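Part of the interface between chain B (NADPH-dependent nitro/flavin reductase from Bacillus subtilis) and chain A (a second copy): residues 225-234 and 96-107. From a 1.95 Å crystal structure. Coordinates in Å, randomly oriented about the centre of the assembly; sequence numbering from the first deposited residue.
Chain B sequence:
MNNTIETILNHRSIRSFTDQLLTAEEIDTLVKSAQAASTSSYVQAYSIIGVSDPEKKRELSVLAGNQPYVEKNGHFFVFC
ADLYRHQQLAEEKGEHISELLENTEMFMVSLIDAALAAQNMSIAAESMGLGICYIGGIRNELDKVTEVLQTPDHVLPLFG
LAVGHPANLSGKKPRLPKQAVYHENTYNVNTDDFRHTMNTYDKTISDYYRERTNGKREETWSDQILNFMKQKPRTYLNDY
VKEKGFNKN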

# COMPACT_ATOMS: atom_id res chain seq x y z
N ILE B 225 9.66 -13.37 -14.53
CA ILE B 225 9.22 -11.99 -14.78
C ILE B 225 8.98 -11.78 -16.28
O ILE B 225 7.97 -11.17 -16.67
CB ILE B 225 10.22 -10.93 -14.20
CG1 ILE B 225 10.35 -11.01 -12.66
CG2 ILE B 225 9.95 -9.49 -14.69
CD1 ILE B 225 9.01 -11.02 -11.81
N LEU B 226 9.92 -12.26 -17.14
CA LEU B 226 9.75 -12.13 -18.59
C LEU B 226 8.44 -12.76 -19.06
O LEU B 226 7.71 -12.11 -19.81
CB LEU B 226 10.95 -12.64 -19.40
CG LEU B 226 11.91 -11.55 -19.94
CD1 LEU B 226 13.15 -12.17 -20.57
CD2 LEU B 226 11.22 -10.65 -20.99
N ASN B 227 8.13 -13.97 -18.59
CA ASN B 227 6.90 -14.68 -18.94
C ASN B 227 5.67 -13.98 -18.36
O ASN B 227 4.62 -13.97 -19.01
CB ASN B 227 6.96 -16.13 -18.50
CG ASN B 227 6.05 -17.01 -19.33
OD1 ASN B 227 4.91 -17.29 -18.96
ND2 ASN B 227 6.54 -17.41 -20.50
N PHE B 228 5.80 -13.39 -17.15
CA PHE B 228 4.69 -12.63 -16.56
C PHE B 228 4.41 -11.40 -17.44
O PHE B 228 3.27 -11.15 -17.77
CB PHE B 228 5.01 -12.19 -15.11
CG PHE B 228 4.15 -11.06 -14.59
CD1 PHE B 228 4.66 -9.77 -14.49
CD2 PHE B 228 2.84 -11.29 -14.21
CE1 PHE B 228 3.86 -8.72 -14.01
CE2 PHE B 228 2.04 -10.24 -13.73
CZ PHE B 228 2.56 -8.96 -13.63
N MSE B 229 5.46 -10.65 -17.82
CA MSE B 229 5.32 -9.43 -18.63
C MSE B 229 4.65 -9.65 -19.97
O MSE B 229 3.86 -8.81 -20.40
CB MSE B 229 6.67 -8.73 -18.84
CG MSE B 229 7.18 -7.98 -17.62
SE MSE B 229 5.83 -6.99 -16.58
CE MSE B 229 4.85 -6.11 -17.94
N LYS B 230 4.96 -10.78 -20.62
CA LYS B 230 4.43 -11.15 -21.93
C LYS B 230 3.02 -11.77 -21.89
O LYS B 230 2.45 -12.03 -22.95
CB LYS B 230 5.43 -12.05 -22.68
CG LYS B 230 6.73 -11.35 -23.03
CD LYS B 230 7.62 -12.22 -23.91
CE LYS B 230 8.92 -11.54 -24.25
NZ LYS B 230 9.68 -12.29 -25.28
N GLN B 231 2.44 -11.94 -20.67
CA GLN B 231 1.09 -12.48 -20.43
C GLN B 231 -0.00 -11.58 -21.04
O GLN B 231 0.30 -10.47 -21.48
CB GLN B 231 0.87 -12.69 -18.91
CG GLN B 231 -0.06 -11.70 -18.15
CD GLN B 231 0.48 -10.30 -17.87
OE1 GLN B 231 0.80 -9.95 -16.73
NE2 GLN B 231 0.53 -9.44 -18.88
N LYS B 232 -1.27 -12.06 -21.04
CA LYS B 232 -2.46 -11.34 -21.50
C LYS B 232 -2.58 -10.11 -20.58
O LYS B 232 -2.78 -10.27 -19.36
CB LYS B 232 -3.74 -12.22 -21.40
CG LYS B 232 -3.54 -13.73 -21.21
CD LYS B 232 -3.50 -14.17 -19.73
CE LYS B 232 -4.82 -14.68 -19.20
NZ LYS B 232 -5.77 -13.58 -18.89
N PRO B 233 -2.34 -8.88 -21.09
CA PRO B 233 -2.40 -7.72 -20.21
C PRO B 233 -3.81 -7.26 -19.89
O PRO B 233 -4.74 -7.47 -20.68
CB PRO B 233 -1.58 -6.65 -20.95
CG PRO B 233 -1.35 -7.19 -22.34
CD PRO B 233 -2.08 -8.48 -22.49
N ARG B 234 -3.97 -6.66 -18.71
CA ARG B 234 -5.24 -6.11 -18.24
C ARG B 234 -5.28 -4.65 -18.71
O ARG B 234 -5.34 -3.71 -17.91
CB ARG B 234 -5.40 -6.27 -16.71
CG ARG B 234 -5.27 -7.74 -16.28
CD ARG B 234 -6.01 -8.06 -15.00
NE ARG B 234 -5.19 -7.80 -13.82
CZ ARG B 234 -4.86 -8.71 -12.91
NH1 ARG B 234 -4.12 -8.37 -11.87
NH2 ARG B 234 -5.27 -9.97 -13.03
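Chain A, residues 96-107: HISELLENTEMF

Chain A runs along chain B in the same sense, as the backbone register indicates: the CA atoms of Met229(B) and Leu100(A) lie 6.4 Å apart, and further along both chains those of Arg234(B) and Glu105(A) lie 6.2 Å apart. On the chain B side, residues 225-229 belong to a helix that begins earlier in the chain, with Met229(B) N bonded to Ile225(B) O at 2.8 Å, and an extended segment leads on to Arg234(B). Chain A meets it with a turn at 98-101, whose phi/psi values are helical although the regular bonds are absent, and then with a true helix from Thr104(A) onward. Asn103(A) caps that helix: its OD1 accepts from Met106(A) N at 2.9 Å, with an N-H...acceptor angle of 163°. Together the two stretches bury 561 Å², summed over both sides.

Met229(B), a selenomethionine, has the largest covered area, 111 Å². Its CA-to-CB bond points toward chain A, and with all three chi angles in m the side chain enters a pocket made by four residues. CG packs against CD1 of Ile97(A) at 3.6 Å, SE lies 3.7 Å from CD2 of Leu101(A), and the terminal CE reaches CB of Leu100(A) at 3.5 Å and CG of Met106(A) at 4.2 Å. The same CE is 3.0 Å from the carbonyl O of Leu100(A), a short contact between a methyl carbon and a carbonyl oxygen. Ile97(A) extends the apolar patch to Leu226(B), CG2 to CD2 at 3.9 Å.

Met106(A), also a selenomethionine, starts sideways at CB, but its end comes nearer: CE approaches CZ of Phe228(B) at 3.7 Å. SE is 5.0 Å from the centroid of that ring and 73° off its normal, an oblique approach.

The second anchor is polar and pairs Arg234(B), with 72 Å² covered, and Glu105(A), with 66 Å². Both point toward the opposing stretch at CB. NH1 of Arg234(B) donates to OE2 of Glu105(A) at 2.7 Å, at an angle of 142°, in a salt bridge where the carboxylate oxygen lies near the guanidinium plane, at its edge. A water joins the backbones of the same two residues: it accepts from Glu105(A) N at 3.0 Å and donates to Arg234(B) O at 2.7 Å. The pair is thus linked through side chains directly and through main chains by solvent. Between the two anchors, Pro233(B) CB makes a looser contact with Asn103(A) ND2, at 4.2 Å.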

# COMPACT_ATOMS: atom_id res chain seq x y z
N HIS A 96 13.37 -5.90 -24.96
CA HIS A 96 13.10 -4.47 -24.78
C HIS A 96 11.60 -4.32 -24.56
O HIS A 96 10.84 -4.11 -25.51
CB HIS A 96 13.65 -3.66 -25.97
CG HIS A 96 15.15 -3.67 -25.99
ND1 HIS A 96 15.85 -4.65 -26.67
CD2 HIS A 96 16.03 -2.88 -25.33
CE1 HIS A 96 17.13 -4.42 -26.42
NE2 HIS A 96 17.29 -3.37 -25.62
N ILE A 97 11.18 -4.48 -23.28
CA ILE A 97 9.79 -4.58 -22.78
C ILE A 97 9.11 -3.33 -22.18
O ILE A 97 8.02 -3.48 -21.61
CB ILE A 97 9.70 -5.76 -21.77
CG1 ILE A 97 10.41 -5.40 -20.42
CG2 ILE A 97 10.21 -7.10 -22.37
CD1 ILE A 97 9.84 -6.05 -19.18
N SER A 98 9.73 -2.13 -22.27
CA SER A 98 9.19 -0.87 -21.71
C SER A 98 7.70 -0.66 -21.92
O SER A 98 7.03 -0.25 -20.98
CB SER A 98 9.96 0.34 -22.24
OG SER A 98 11.22 0.46 -21.60
N GLU A 99 7.18 -0.90 -23.14
CA GLU A 99 5.75 -0.72 -23.47
C GLU A 99 4.84 -1.57 -22.57
O GLU A 99 3.72 -1.15 -22.30
CB GLU A 99 5.47 -1.07 -24.95
CG GLU A 99 6.10 -0.11 -25.95
CD GLU A 99 5.56 -0.19 -27.36
OE1 GLU A 99 5.20 -1.30 -27.81
OE2 GLU A 99 5.49 0.88 -28.02
N LEU A 100 5.33 -2.73 -22.10
CA LEU A 100 4.57 -3.64 -21.24
C LEU A 100 4.46 -3.16 -19.76
O LEU A 100 3.57 -3.57 -19.04
CB LEU A 100 5.18 -5.06 -21.31
CG LEU A 100 5.34 -5.70 -22.72
CD1 LEU A 100 5.78 -7.14 -22.61
CD2 LEU A 100 4.04 -5.61 -23.53
N LEU A 101 5.37 -2.26 -19.35
CA LEU A 101 5.47 -1.74 -17.98
C LEU A 101 4.72 -0.44 -17.77
O LEU A 101 4.63 0.03 -16.63
CB LEU A 101 6.98 -1.50 -17.64
CG LEU A 101 7.96 -2.68 -17.89
CD1 LEU A 101 9.41 -2.19 -17.88
CD2 LEU A 101 7.75 -3.83 -16.91
N GLU A 102 4.17 0.14 -18.84
CA GLU A 102 3.57 1.47 -18.81
C GLU A 102 2.06 1.64 -18.68
O GLU A 102 1.60 2.77 -18.72
CB GLU A 102 4.12 2.30 -20.00
CG GLU A 102 5.64 2.32 -20.04
CD GLU A 102 6.30 3.17 -21.11
OE1 GLU A 102 5.59 3.62 -22.03
OE2 GLU A 102 7.53 3.36 -21.03
N ASN A 103 1.30 0.56 -18.48
CA ASN A 103 -0.14 0.67 -18.38
C ASN A 103 -0.62 0.96 -16.95
O ASN A 103 0.20 1.00 -16.02
CB ASN A 103 -0.84 -0.57 -18.99
CG ASN A 103 -0.56 -1.89 -18.30
OD1 ASN A 103 0.00 -1.97 -17.20
ND2 ASN A 103 -1.01 -2.97 -18.93
N THR A 104 -1.94 1.14 -16.77
CA THR A 104 -2.56 1.42 -15.48
C THR A 104 -2.39 0.23 -14.54
O THR A 104 -2.08 0.43 -13.37
CB THR A 104 -4.03 1.88 -15.67
OG1 THR A 104 -4.02 3.09 -16.45
CG2 THR A 104 -4.80 2.08 -14.33
N GLU A 105 -2.56 -1.00 -15.07
CA GLU A 105 -2.40 -2.22 -14.28
C GLU A 105 -1.03 -2.28 -13.58
O GLU A 105 -0.98 -2.46 -12.38
CB GLU A 105 -2.65 -3.50 -15.13
CG GLU A 105 -2.32 -4.80 -14.40
CD GLU A 105 -3.08 -5.17 -13.13
OE1 GLU A 105 -4.06 -4.49 -12.76
OE2 GLU A 105 -2.72 -6.21 -12.52
N MSE A 106 0.06 -2.06 -14.33
CA MSE A 106 1.42 -2.12 -13.75
C MSE A 106 1.66 -0.95 -12.78
O MSE A 106 2.44 -1.10 -11.84
CB MSE A 106 2.52 -2.14 -14.83
CG MSE A 106 2.60 -3.46 -15.60
SE MSE A 106 2.63 -5.01 -14.42
CE MSE A 106 1.11 -5.93 -15.22
N PHE A 107 0.99 0.19 -13.00
CA PHE A 107 1.10 1.35 -12.11
C PHE A 107 0.43 0.99 -10.76
O PHE A 107 0.99 1.24 -9.70
CB PHE A 107 0.46 2.58 -12.75
CG PHE A 107 0.44 3.83 -11.90
CD1 PHE A 107 1.62 4.44 -11.50
CD2 PHE A 107 -0.77 4.46 -11.61
CE1 PHE A 107 1.60 5.65 -10.80
CE2 PHE A 107 -0.79 5.65 -10.89
CZ PHE A 107 0.39 6.23 -10.48
O HOH W 1 -3.95 -1.36 -17.69